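Local atomic coordinates of hypothetical protein Atu2648 (Agrobacterium tumefaciens str. C58, PDB entry 1ZCE), a protein that is of unknown function but folds into an EVE domain related to ASCH and PUA domains, and so possibly binds nucleic acid. Residues E129-C134 / P142-D147; E110-V115 / Q123-E128; G47-F52 / R89-M94; W5-E10 / V65-L70; T30-Y35 / N39-M44. All blocks are in the same frame, centred on the assembly; numbering follows the deposited sequence.

Contact 1: residues E129-C134 / P142-D147; sequences EYLEVC and PPKSPD
Y130 slides the CE1 side of its ring past the ring of P142, the two side chains running in opposite directions, with Y130 CE1 3.7 Å from P142 CG. In this part of the EVE domain fold the irregular C-terminal tail, extended at both prolines, comes back against the side of helix 127-136. P142 meets three side chains of the helix. C134 SG lies 3.5 Å from P142 CB, while L131 crosses the proline at about a right angle and brings its CD2 to 3.8 Å from P142 CG. Within the helix, C134 SG also sits 3.8 Å above one face of the Y130 ring, offset toward its rim, so sulfur, aromatic ring and proline form one packed group. K144 adds a looser apolar touch through its aliphatic chain at the exposed border. With CG of Y130 anti to the backbone N (chi1 176°), the ring leans off the helix toward the tail and also stacks with Y4. Further along, S145 OG bonds to N3 O and K49 N, and thereby ties the tail to strand 49-54 and to the residue just before strand 4-9. The polar link of the contact is made at the ring edge, where Y130 OH donates to P143 O at 2.7 Å, with a C=O...donor angle of 136° and the hydroxyl tilted 21° from the carbonyl plane.

Contact 2: residues E110-V115 / Q123-E128; sequences EKMSLV and QPVTEE
Chi1 of -43° sets CG of Q123 beside its own backbone N, and the extended chain beyond then runs alongside S113, whose OG is turned anti to its N (chi1 -174°) and meets this chain. S113 OG comes to 3.4 Å from both CB and CD of Q123, a packing contact; its hydrogen bond is with S117 OG. M112, a selenomethionine at the N-cap position, reaches out with a fully extended chain and touches V125 through CE and CG2 at 4.2 Å. Two waters fill in between the backbones: one accepts from S113 N at 2.8 Å and lies 2.8 Å from P124 O, the other donates to P124 O at 3.2 Å and takes a weak bond from L114 N. The contact thus lays short helix 113-116 beside edge strand 122-125, which pairs with strand 4-9, while M112 and L114 pack on helix 100-105 and M112 also on V133 of helix 127-136.

Contact 3: residues G47-F52 / R89-M94; sequences GDKGFF and RAVCDM
F51 and M94 make the tight end of this contact: the methyl carbon CE of selenomethionine M94 stands 3.5 Å from CE1 and 3.9 Å from CD1 of the F51 ring, approaching obliquely. M94 gets there by bending twice, at chi2 (62°) and chi3 (82°), which turns its methyl toward CE1 of F51. The pair is buried; V61 of strand 60-73 touches both residues, and V133 and C134 of helix 127-136 pack on F51, whose ring also meets that of Y130. At the other end, K49 and V91 are partly exposed and merely brush, K49 CD lying 4.1 Å from V91 CG2 with the side chains crossing at about a right angle. P143 of the C-terminal tail touches both of them. The K49 chain is bent as well, and its amine curls back to donate to G47 O at 2.7 Å, in the carbonyl plane; K144 O is a second acceptor, and E66 OE2 a long, weak ionic partner. The contact is made by side chains alone, since strands 49-54 and 84-99 are not neighbours: strand 60-73 runs between them. V91 and C92 both face I64 of that middle strand, a classic beta bulge within the mixed sheet at the heart of this PUA-related EVE domain.

Contact 4: residues W5-E10 / V65-L70; sequences WLYKSE and VEVCAL
Y7 projects from strand 4-9 toward V65 and V67, two residues of strand 60-73, and turns a different part of itself to each. V65 crosses the tyrosine obliquely: its CG2 lies 3.5 Å from Y7 CE1 and 3.7 Å from Y7 CD1. That methyl occupies the crowded position between backbone N and carbonyl carbon, which points it at the ring. V67 meets the end of the ring at about a right angle, with CG2 3.5 Å from Y7 OH. Strand 49-54 lies between the two strands in the sheet and pairs with both, so the side chains meet across strand 49-54, on one side of the sheet. W29 packs edge-to-face with Y7, and I88 and M44 also touch it, closing a hydrophobic core near the centre of the chain. The contact is held by van der Waals packing, and it buries Y7 OH without any polar partner in the model, a hydroxyl kept in an apolar setting at a probable energetic cost.

Contact 5: residues T30-Y35 / N39-M44; sequences TGVRNY and NNMRAM
The capped start of helix 35-42, the loop leading into it and the later part of the same helix make this contact, and Y35 and N39 supply its backbone bond. N39 N donates to Y35 O at 2.8 Å, with an N-H...acceptor angle of 157°, the i to i+4 bond of an alpha helix. The side chain of N39 folds over the same carbonyl oxygen, its CG 3.0 Å from Y35 O, yet its amide makes no hydrogen bond there. N34 is the N-cap, its OD1 accepting from A37 N. This capped helix packs on one side of the EVE domain sheet, and M41 is among the side chains that face it, touching V122, C85 and V86. From there selenomethionine M41, bent at chi3 (-68°), meets V32 of the incoming loop tip to tip: M41 CE lies 3.7 Å from both CB and CG2 of V32. The methyl also comes to 3.9 Å from V32 CG1, so it sits against the whole branched end of the valine. Both residues are buried, and this apolar touch packs the loop against the helix. On the exposed side R33 pairs with D74 and makes a cation-pi contact with W83, while the Y35 ring lies against the same W83 and Y35 OH is hydrogen-bonded to K82 NZ.

Along the chain contact 4 opens first and contact 5 is nested in the loop it closes; contacts 4 and 3 interleave, and contacts 2 and 1 follow. Contacts 3 and 4, with centres about 7 Å apart, span the middle of the mixed sheet, and each skips one strand: contact 3 joins 49-54 to 84-99 across 60-73, contact 4 joins 4-9 to 60-73 across 49-54. Contact 2 joins the sheet at edge strand 122-125 and touches contact 1, their centres about 12 Å apart, through helix 127-136. Contact 5 touches contact 4 through M44, W5 and Y7, but its centre is about 21 Å from that of contact 1. Helices and loops thus surround one sheet in a single compact domain.

Contact 1: residues E129-C134 / P142-D147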
# COMPACT_ATOMS: atom_id res chain seq x y z
N GLU A 129 7.15 6.70 9.76
CA GLU A 129 7.66 5.61 8.93
C GLU A 129 7.49 5.99 7.46
O GLU A 129 8.38 5.77 6.64
CB GLU A 129 6.91 4.31 9.23
CG GLU A 129 7.34 3.65 10.53
CD GLU A 129 6.34 2.63 11.05
OE1 GLU A 129 6.61 2.04 12.12
OE2 GLU A 129 5.29 2.42 10.40
N TYR A 130 6.34 6.58 7.14
CA TYR A 130 6.06 7.00 5.77
C TYR A 130 7.07 8.05 5.31
O TYR A 130 7.64 7.94 4.22
CB TYR A 130 4.63 7.54 5.68
CG TYR A 130 4.26 8.10 4.33
CD1 TYR A 130 4.27 9.48 4.09
CD2 TYR A 130 3.86 7.27 3.28
CE1 TYR A 130 3.88 10.01 2.87
CE2 TYR A 130 3.47 7.79 2.05
CZ TYR A 130 3.49 9.16 1.85
OH TYR A 130 3.09 9.68 0.64
N LEU A 131 7.30 9.07 6.13
CA LEU A 131 8.23 10.12 5.76
C LEU A 131 9.66 9.60 5.62
O LEU A 131 10.40 10.04 4.74
CB LEU A 131 8.18 11.25 6.79
CG LEU A 131 6.86 12.03 6.82
CD1 LEU A 131 6.84 12.98 8.00
CD2 LEU A 131 6.67 12.79 5.52
N GLU A 132 10.05 8.67 6.49
CA GLU A 132 11.40 8.12 6.44
C GLU A 132 11.62 7.26 5.19
O GLU A 132 12.64 7.39 4.51
CB GLU A 132 11.68 7.31 7.71
CG GLU A 132 13.06 6.65 7.77
CD GLU A 132 14.22 7.63 7.85
OE1 GLU A 132 15.38 7.16 7.87
OE2 GLU A 132 13.99 8.86 7.89
N VAL A 133 10.67 6.37 4.88
CA VAL A 133 10.80 5.54 3.69
C VAL A 133 10.81 6.45 2.46
O VAL A 133 11.58 6.22 1.53
CB VAL A 133 9.64 4.50 3.60
CG1 VAL A 133 9.64 3.81 2.25
CG2 VAL A 133 9.81 3.46 4.71
N CYS A 134 9.96 7.47 2.45
CA CYS A 134 9.94 8.40 1.32
C CYS A 134 11.29 9.09 1.15
O CYS A 134 11.79 9.19 0.03
CB CYS A 134 8.83 9.44 1.50
SG CYS A 134 7.18 8.81 1.09
N PRO A 142 6.76 14.30 0.33
CA PRO A 142 5.86 13.37 -0.36
C PRO A 142 4.37 13.70 -0.25
O PRO A 142 3.96 14.54 0.54
CB PRO A 142 6.19 12.04 0.30
CG PRO A 142 6.44 12.45 1.72
CD PRO A 142 7.32 13.68 1.54
N PRO A 143 3.55 13.02 -1.06
CA PRO A 143 2.10 13.23 -1.06
C PRO A 143 1.56 12.99 0.36
O PRO A 143 2.03 12.09 1.06
CB PRO A 143 1.60 12.17 -2.04
CG PRO A 143 2.72 12.10 -3.03
CD PRO A 143 3.94 12.09 -2.14
N LYS A 144 0.59 13.79 0.77
CA LYS A 144 0.03 13.67 2.11
C LYS A 144 -1.40 13.15 2.14
O LYS A 144 -2.17 13.35 1.19
CB LYS A 144 0.10 15.02 2.83
CG LYS A 144 1.49 15.65 2.85
CD LYS A 144 2.47 14.83 3.68
CE LYS A 144 3.90 15.35 3.52
NZ LYS A 144 4.03 16.79 3.90
N SER A 145 -1.75 12.46 3.22
CA SER A 145 -3.10 11.93 3.42
C SER A 145 -3.93 13.04 4.04
O SER A 145 -3.40 13.94 4.70
CB SER A 145 -3.09 10.73 4.36
OG SER A 145 -2.51 9.59 3.76
N PRO A 146 -5.26 13.00 3.85
CA PRO A 146 -6.15 14.02 4.40
C PRO A 146 -6.19 14.00 5.93
O PRO A 146 -6.13 12.94 6.55
CB PRO A 146 -7.50 13.67 3.78
CG PRO A 146 -7.42 12.18 3.64
CD PRO A 146 -6.03 11.99 3.09
N ASP A 147 -6.29 15.18 6.54
CA ASP A 147 -6.33 15.30 7.99
C ASP A 147 -7.71 14.95 8.53
O ASP A 147 -8.65 14.85 7.71
CB ASP A 147 -5.95 16.72 8.41
CG ASP A 147 -4.54 17.09 8.00
OD1 ASP A 147 -3.59 16.44 8.49
OD2 ASP A 147 -4.38 18.03 7.19

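Contact 2: residues E110-V115 / Q123-E128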
# COMPACT_ATOMS: atom_id res chain seq x y z
N GLU A 110 12.03 -0.14 12.84
CA GLU A 110 11.96 -1.42 13.54
C GLU A 110 10.57 -1.90 13.92
O GLU A 110 10.34 -3.11 14.05
CB GLU A 110 12.80 -1.38 14.82
CG GLU A 110 14.28 -1.18 14.61
CD GLU A 110 15.08 -1.62 15.82
OE1 GLU A 110 14.74 -1.21 16.95
OE2 GLU A 110 16.05 -2.38 15.63
N LYS A 111 9.64 -0.97 14.13
CA LYS A 111 8.29 -1.34 14.51
C LYS A 111 7.32 -1.30 13.34
O LYS A 111 6.12 -1.49 13.51
CB LYS A 111 7.78 -0.42 15.63
CG LYS A 111 8.58 -0.52 16.92
CD LYS A 111 8.07 0.45 17.98
CE LYS A 111 8.86 0.34 19.28
NZ LYS A 111 8.69 -0.99 19.93
N MSE A 112 7.85 -1.08 12.14
CA MSE A 112 7.00 -1.01 10.95
C MSE A 112 6.36 -2.37 10.67
O MSE A 112 7.02 -3.41 10.76
CB MSE A 112 7.83 -0.56 9.75
CG MSE A 112 7.03 -0.08 8.56
SE MSE A 112 8.18 0.52 7.14
CE MSE A 112 6.82 0.83 5.81
N SER A 113 5.08 -2.36 10.35
CA SER A 113 4.35 -3.59 10.07
C SER A 113 5.05 -4.41 8.99
O SER A 113 5.06 -5.64 9.04
CB SER A 113 2.92 -3.27 9.63
OG SER A 113 2.15 -4.45 9.48
N LEU A 114 5.64 -3.74 8.01
CA LEU A 114 6.33 -4.43 6.93
C LEU A 114 7.39 -5.40 7.42
O LEU A 114 7.63 -6.43 6.80
CB LEU A 114 6.96 -3.41 5.98
CG LEU A 114 7.73 -3.96 4.77
CD1 LEU A 114 6.78 -4.74 3.86
CD2 LEU A 114 8.37 -2.82 4.01
N VAL A 115 8.04 -5.07 8.53
CA VAL A 115 9.08 -5.94 9.07
C VAL A 115 8.65 -6.77 10.28
O VAL A 115 9.36 -7.68 10.69
CB VAL A 115 10.33 -5.12 9.47
CG1 VAL A 115 10.90 -4.41 8.25
CG2 VAL A 115 9.98 -4.12 10.55
N GLN A 123 -1.27 -3.03 5.22
CA GLN A 123 -0.79 -2.62 6.54
C GLN A 123 -0.79 -1.14 6.86
O GLN A 123 -0.82 -0.29 5.97
CB GLN A 123 0.66 -3.11 6.70
CG GLN A 123 0.93 -4.52 6.21
CD GLN A 123 2.42 -4.85 6.13
OE1 GLN A 123 2.79 -6.01 6.04
NE2 GLN A 123 3.26 -3.82 6.16
N PRO A 124 -0.75 -0.82 8.16
CA PRO A 124 -0.71 0.59 8.54
C PRO A 124 0.77 1.00 8.45
O PRO A 124 1.67 0.15 8.50
CB PRO A 124 -1.22 0.58 9.98
CG PRO A 124 -0.73 -0.73 10.49
CD PRO A 124 -0.99 -1.68 9.33
N VAL A 125 1.00 2.30 8.31
CA VAL A 125 2.34 2.86 8.25
C VAL A 125 2.23 4.14 9.07
O VAL A 125 1.35 4.96 8.80
CB VAL A 125 2.75 3.22 6.80
CG1 VAL A 125 4.10 3.92 6.79
CG2 VAL A 125 2.82 1.96 5.93
N THR A 126 3.07 4.32 10.07
CA THR A 126 3.00 5.55 10.86
C THR A 126 3.47 6.71 9.98
O THR A 126 4.16 6.50 8.98
CB THR A 126 3.89 5.50 12.11
OG1 THR A 126 5.26 5.54 11.72
CG2 THR A 126 3.61 4.24 12.92
N GLU A 127 3.09 7.92 10.35
CA GLU A 127 3.50 9.09 9.58
C GLU A 127 5.02 9.17 9.50
O GLU A 127 5.58 9.45 8.44
CB GLU A 127 2.93 10.37 10.20
CG GLU A 127 3.16 11.62 9.36
CD GLU A 127 2.51 12.86 9.96
OE1 GLU A 127 2.59 13.94 9.33
OE2 GLU A 127 1.91 12.75 11.05
N GLU A 128 5.69 8.92 10.62
CA GLU A 128 7.14 8.97 10.65
C GLU A 128 7.76 7.88 9.77
O GLU A 128 8.77 8.12 9.11
CB GLU A 128 7.65 8.84 12.09
CG GLU A 128 7.64 10.17 12.84
CD GLU A 128 8.75 11.09 12.36
OE1 GLU A 128 9.87 11.01 12.89
OE2 GLU A 128 8.50 11.89 11.43
O HOH W 1 3.70 0.13 10.48
O HOH W 2 4.08 -1.33 7.00

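Contact 3: residues G47-F52 / R89-M94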
# COMPACT_ATOMS: atom_id res chain seq x y z
N GLY A 47 -8.27 9.55 -0.66
CA GLY A 47 -7.09 10.39 -0.60
C GLY A 47 -5.96 9.87 0.28
O GLY A 47 -4.84 10.37 0.21
N ASP A 48 -6.24 8.88 1.12
CA ASP A 48 -5.20 8.32 1.98
C ASP A 48 -4.09 7.79 1.09
O ASP A 48 -4.35 7.10 0.10
CB ASP A 48 -5.73 7.17 2.84
CG ASP A 48 -6.41 7.64 4.11
OD1 ASP A 48 -6.54 8.86 4.33
OD2 ASP A 48 -6.82 6.78 4.91
N LYS A 49 -2.85 8.12 1.44
CA LYS A 49 -1.69 7.70 0.67
C LYS A 49 -1.06 6.45 1.25
O LYS A 49 -1.17 6.17 2.45
CB LYS A 49 -0.66 8.84 0.65
CG LYS A 49 -1.21 10.15 0.11
CD LYS A 49 -1.68 10.02 -1.33
CE LYS A 49 -2.08 11.37 -1.93
NZ LYS A 49 -3.20 12.03 -1.22
N GLY A 50 -0.39 5.69 0.39
CA GLY A 50 0.25 4.47 0.84
C GLY A 50 1.33 4.00 -0.11
O GLY A 50 1.50 4.54 -1.22
N PHE A 51 2.06 2.99 0.33
CA PHE A 51 3.14 2.42 -0.47
C PHE A 51 2.69 1.22 -1.26
O PHE A 51 1.89 0.41 -0.79
CB PHE A 51 4.30 1.98 0.43
CG PHE A 51 5.01 3.10 1.13
CD1 PHE A 51 5.39 4.25 0.43
CD2 PHE A 51 5.33 3.00 2.47
CE1 PHE A 51 6.09 5.27 1.06
CE2 PHE A 51 6.02 4.02 3.11
CZ PHE A 51 6.41 5.16 2.41
N PHE A 52 3.18 1.12 -2.49
CA PHE A 52 2.91 -0.02 -3.34
C PHE A 52 4.22 -0.79 -3.21
O PHE A 52 5.29 -0.31 -3.62
CB PHE A 52 2.66 0.43 -4.78
CG PHE A 52 2.14 -0.66 -5.69
CD1 PHE A 52 3.01 -1.58 -6.27
CD2 PHE A 52 0.78 -0.75 -5.99
CE1 PHE A 52 2.53 -2.57 -7.14
CE2 PHE A 52 0.29 -1.74 -6.85
CZ PHE A 52 1.16 -2.65 -7.43
N ARG A 89 -5.18 4.00 -6.72
CA ARG A 89 -4.61 4.47 -7.98
C ARG A 89 -3.23 5.06 -7.75
O ARG A 89 -2.91 5.51 -6.65
CB ARG A 89 -5.52 5.51 -8.64
CG ARG A 89 -5.76 6.77 -7.85
CD ARG A 89 -6.80 7.62 -8.56
NE ARG A 89 -7.28 8.74 -7.76
CZ ARG A 89 -8.34 9.48 -8.08
NH1 ARG A 89 -8.71 10.48 -7.30
NH2 ARG A 89 -9.02 9.22 -9.19
N ALA A 90 -2.41 5.05 -8.79
CA ALA A 90 -1.06 5.57 -8.69
C ALA A 90 -1.02 7.08 -8.47
O ALA A 90 -1.87 7.82 -8.99
CB ALA A 90 -0.29 5.21 -9.94
N VAL A 91 -0.05 7.52 -7.69
CA VAL A 91 0.15 8.93 -7.43
C VAL A 91 1.49 9.30 -8.06
O VAL A 91 1.58 10.24 -8.86
CB VAL A 91 0.19 9.25 -5.91
CG1 VAL A 91 0.55 10.72 -5.70
CG2 VAL A 91 -1.17 8.97 -5.29
N CYS A 92 2.54 8.56 -7.72
CA CYS A 92 3.86 8.82 -8.28
C CYS A 92 4.81 7.65 -7.99
O CYS A 92 4.56 6.85 -7.10
CB CYS A 92 4.45 10.10 -7.70
SG CYS A 92 4.80 10.04 -5.92
N ASP A 93 5.88 7.56 -8.76
CA ASP A 93 6.85 6.50 -8.56
C ASP A 93 7.72 6.89 -7.37
O ASP A 93 7.75 8.05 -6.97
CB ASP A 93 7.77 6.35 -9.78
CG ASP A 93 7.00 6.17 -11.07
OD1 ASP A 93 6.18 5.24 -11.14
OD2 ASP A 93 7.23 6.96 -12.00
N MSE A 94 8.40 5.91 -6.80
CA MSE A 94 9.33 6.19 -5.72
C MSE A 94 10.61 6.37 -6.54
O MSE A 94 11.06 5.43 -7.18
CB MSE A 94 9.46 5.00 -4.78
CG MSE A 94 10.41 5.24 -3.61
SE MSE A 94 9.82 6.67 -2.46
CE MSE A 94 8.56 5.66 -1.40

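Contact 4: residues W5-E10 / V65-L70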
# COMPACT_ATOMS: atom_id res chain seq x y z
N TRP A 5 -0.65 3.97 4.63
CA TRP A 5 -0.76 2.53 4.48
C TRP A 5 0.28 1.91 3.55
O TRP A 5 1.07 2.61 2.93
CB TRP A 5 -2.15 2.21 3.94
CG TRP A 5 -3.25 2.96 4.65
CD1 TRP A 5 -3.78 4.18 4.30
CD2 TRP A 5 -3.90 2.57 5.85
NE1 TRP A 5 -4.74 4.55 5.21
CE2 TRP A 5 -4.83 3.58 6.18
CE3 TRP A 5 -3.79 1.45 6.68
CZ2 TRP A 5 -5.66 3.50 7.31
CZ3 TRP A 5 -4.60 1.37 7.80
CH2 TRP A 5 -5.52 2.39 8.11
N LEU A 6 0.26 0.58 3.48
CA LEU A 6 1.14 -0.16 2.58
C LEU A 6 0.36 -1.33 2.01
O LEU A 6 -0.36 -2.03 2.73
CB LEU A 6 2.41 -0.65 3.29
CG LEU A 6 3.40 -1.44 2.42
CD1 LEU A 6 4.84 -1.17 2.86
CD2 LEU A 6 3.08 -2.93 2.49
N TYR A 7 0.49 -1.53 0.70
CA TYR A 7 -0.20 -2.60 -0.01
C TYR A 7 0.83 -3.51 -0.66
O TYR A 7 1.67 -3.05 -1.44
CB TYR A 7 -1.11 -2.04 -1.12
CG TYR A 7 -1.98 -0.89 -0.69
CD1 TYR A 7 -1.45 0.39 -0.52
CD2 TYR A 7 -3.33 -1.07 -0.42
CE1 TYR A 7 -2.23 1.45 -0.09
CE2 TYR A 7 -4.13 -0.01 0.02
CZ TYR A 7 -3.57 1.24 0.18
OH TYR A 7 -4.33 2.29 0.65
N LYS A 8 0.78 -4.79 -0.33
CA LYS A 8 1.70 -5.75 -0.94
C LYS A 8 1.07 -6.26 -2.23
O LYS A 8 -0.12 -6.56 -2.29
CB LYS A 8 1.94 -6.94 -0.00
CG LYS A 8 2.68 -6.60 1.28
CD LYS A 8 3.09 -7.88 2.00
CE LYS A 8 3.96 -7.59 3.21
NZ LYS A 8 4.42 -8.85 3.86
N SER A 9 1.88 -6.36 -3.28
CA SER A 9 1.40 -6.85 -4.57
C SER A 9 2.53 -7.63 -5.22
O SER A 9 3.66 -7.15 -5.31
CB SER A 9 0.99 -5.67 -5.46
OG SER A 9 0.29 -6.10 -6.61
N GLU A 10 2.24 -8.85 -5.67
CA GLU A 10 3.25 -9.68 -6.32
C GLU A 10 3.33 -9.21 -7.77
O GLU A 10 2.35 -9.31 -8.50
CB GLU A 10 2.86 -11.15 -6.25
CG GLU A 10 2.73 -11.65 -4.83
CD GLU A 10 2.40 -13.13 -4.75
OE1 GLU A 10 2.27 -13.64 -3.62
OE2 GLU A 10 2.27 -13.77 -5.82
N VAL A 65 0.56 5.28 -3.82
CA VAL A 65 -0.81 5.22 -4.33
C VAL A 65 -1.73 5.99 -3.39
O VAL A 65 -1.32 6.44 -2.33
CB VAL A 65 -1.33 3.77 -4.40
CG1 VAL A 65 -0.54 2.98 -5.44
CG2 VAL A 65 -1.24 3.11 -3.04
N GLU A 66 -2.97 6.13 -3.82
CA GLU A 66 -3.99 6.80 -3.02
C GLU A 66 -5.30 6.04 -3.18
O GLU A 66 -5.55 5.40 -4.20
CB GLU A 66 -4.17 8.25 -3.46
CG GLU A 66 -4.76 8.42 -4.85
CD GLU A 66 -4.84 9.88 -5.28
OE1 GLU A 66 -5.27 10.15 -6.42
OE2 GLU A 66 -4.48 10.76 -4.47
N VAL A 67 -6.13 6.12 -2.15
CA VAL A 67 -7.42 5.46 -2.17
C VAL A 67 -8.37 6.29 -3.03
O VAL A 67 -8.49 7.50 -2.81
CB VAL A 67 -7.98 5.34 -0.74
CG1 VAL A 67 -9.39 4.81 -0.77
CG2 VAL A 67 -7.08 4.42 0.10
N CYS A 68 -9.03 5.67 -4.00
CA CYS A 68 -9.96 6.40 -4.85
C CYS A 68 -11.40 5.89 -4.74
O CYS A 68 -12.30 6.38 -5.43
CB CYS A 68 -9.49 6.40 -6.30
SG CYS A 68 -9.11 4.80 -7.03
N ALA A 69 -11.61 4.90 -3.89
CA ALA A 69 -12.94 4.35 -3.63
C ALA A 69 -12.93 3.71 -2.25
O ALA A 69 -12.03 2.93 -1.92
CB ALA A 69 -13.32 3.31 -4.69
N LEU A 70 -13.92 4.06 -1.44
CA LEU A 70 -14.05 3.53 -0.09
C LEU A 70 -14.42 2.06 -0.14
O LEU A 70 -14.89 1.56 -1.16
CB LEU A 70 -15.11 4.31 0.68
CG LEU A 70 -14.81 5.79 0.97
CD1 LEU A 70 -16.02 6.44 1.62
CD2 LEU A 70 -13.59 5.90 1.88

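Contact 5: residues T30-Y35 / N39-M44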
# COMPACT_ATOMS: atom_id res chain seq x y z
N THR A 30 -8.94 -6.38 -5.02
CA THR A 30 -9.58 -7.68 -4.79
C THR A 30 -8.65 -8.77 -4.28
O THR A 30 -7.43 -8.62 -4.29
CB THR A 30 -10.20 -8.20 -6.09
OG1 THR A 30 -9.17 -8.37 -7.06
CG2 THR A 30 -11.21 -7.20 -6.62
N GLY A 31 -9.24 -9.86 -3.82
CA GLY A 31 -8.47 -11.00 -3.36
C GLY A 31 -8.01 -11.03 -1.92
O GLY A 31 -7.41 -12.02 -1.50
N VAL A 32 -8.26 -9.98 -1.16
CA VAL A 32 -7.85 -9.97 0.24
C VAL A 32 -8.80 -10.87 1.03
O VAL A 32 -10.01 -10.66 1.03
CB VAL A 32 -7.87 -8.54 0.82
CG1 VAL A 32 -7.60 -8.58 2.32
CG2 VAL A 32 -6.82 -7.69 0.12
N ARG A 33 -8.23 -11.88 1.68
CA ARG A 33 -9.00 -12.83 2.47
C ARG A 33 -8.39 -12.93 3.87
O ARG A 33 -8.20 -14.02 4.42
CB ARG A 33 -9.01 -14.20 1.79
CG ARG A 33 -9.61 -14.18 0.38
CD ARG A 33 -11.10 -13.86 0.39
NE ARG A 33 -11.70 -13.88 -0.95
CZ ARG A 33 -11.86 -12.82 -1.73
NH1 ARG A 33 -11.47 -11.62 -1.31
NH2 ARG A 33 -12.40 -12.95 -2.93
N ASN A 34 -8.09 -11.77 4.43
CA ASN A 34 -7.51 -11.64 5.76
C ASN A 34 -8.34 -10.57 6.45
O ASN A 34 -8.49 -9.46 5.93
CB ASN A 34 -6.04 -11.21 5.63
CG ASN A 34 -5.36 -10.99 6.97
OD1 ASN A 34 -5.61 -9.99 7.65
ND2 ASN A 34 -4.50 -11.92 7.35
N TYR A 35 -8.88 -10.89 7.62
CA TYR A 35 -9.73 -9.94 8.34
C TYR A 35 -9.04 -8.63 8.70
O TYR A 35 -9.60 -7.56 8.51
CB TYR A 35 -10.31 -10.59 9.59
CG TYR A 35 -11.20 -11.77 9.29
CD1 TYR A 35 -10.86 -13.06 9.71
CD2 TYR A 35 -12.38 -11.60 8.57
CE1 TYR A 35 -11.67 -14.15 9.41
CE2 TYR A 35 -13.20 -12.69 8.26
CZ TYR A 35 -12.84 -13.96 8.69
OH TYR A 35 -13.64 -15.04 8.38
N ASN A 39 -9.99 -5.03 7.40
CA ASN A 39 -10.33 -3.98 8.35
C ASN A 39 -9.46 -2.75 8.15
O ASN A 39 -9.91 -1.63 8.39
CB ASN A 39 -10.24 -4.51 9.78
CG ASN A 39 -11.29 -5.58 10.08
OD1 ASN A 39 -12.25 -5.75 9.33
ND2 ASN A 39 -11.10 -6.29 11.19
N ASN A 40 -8.22 -2.95 7.73
CA ASN A 40 -7.34 -1.81 7.48
C ASN A 40 -7.93 -1.03 6.31
O ASN A 40 -7.95 0.20 6.32
CB ASN A 40 -5.92 -2.28 7.18
CG ASN A 40 -5.16 -2.69 8.45
OD1 ASN A 40 -4.15 -3.40 8.39
ND2 ASN A 40 -5.64 -2.24 9.59
N MSE A 41 -8.42 -1.73 5.30
CA MSE A 41 -9.02 -1.04 4.16
C MSE A 41 -10.28 -0.30 4.59
O MSE A 41 -10.55 0.80 4.12
CB MSE A 41 -9.31 -2.02 3.02
CG MSE A 41 -8.04 -2.49 2.32
SE MSE A 41 -8.31 -3.51 0.68
CE MSE A 41 -9.12 -5.08 1.49
N ARG A 42 -11.07 -0.90 5.49
CA ARG A 42 -12.27 -0.24 5.97
C ARG A 42 -11.94 1.05 6.73
O ARG A 42 -12.80 1.92 6.87
CB ARG A 42 -13.06 -1.16 6.90
CG ARG A 42 -13.73 -2.32 6.20
CD ARG A 42 -14.40 -3.23 7.21
NE ARG A 42 -15.11 -4.31 6.56
CZ ARG A 42 -15.81 -5.24 7.21
NH1 ARG A 42 -15.87 -5.21 8.54
NH2 ARG A 42 -16.44 -6.18 6.54
N ALA A 43 -10.72 1.16 7.23
CA ALA A 43 -10.31 2.35 7.97
C ALA A 43 -9.78 3.45 7.07
O ALA A 43 -9.48 4.55 7.53
CB ALA A 43 -9.25 1.97 9.00
N MSE A 44 -9.67 3.16 5.77
CA MSE A 44 -9.14 4.13 4.82
C MSE A 44 -10.15 5.16 4.34
O MSE A 44 -11.34 4.87 4.22
CB MSE A 44 -8.56 3.40 3.61
CG MSE A 44 -7.36 2.54 3.95
SE MSE A 44 -6.80 1.47 2.46
CE MSE A 44 -5.48 0.42 3.39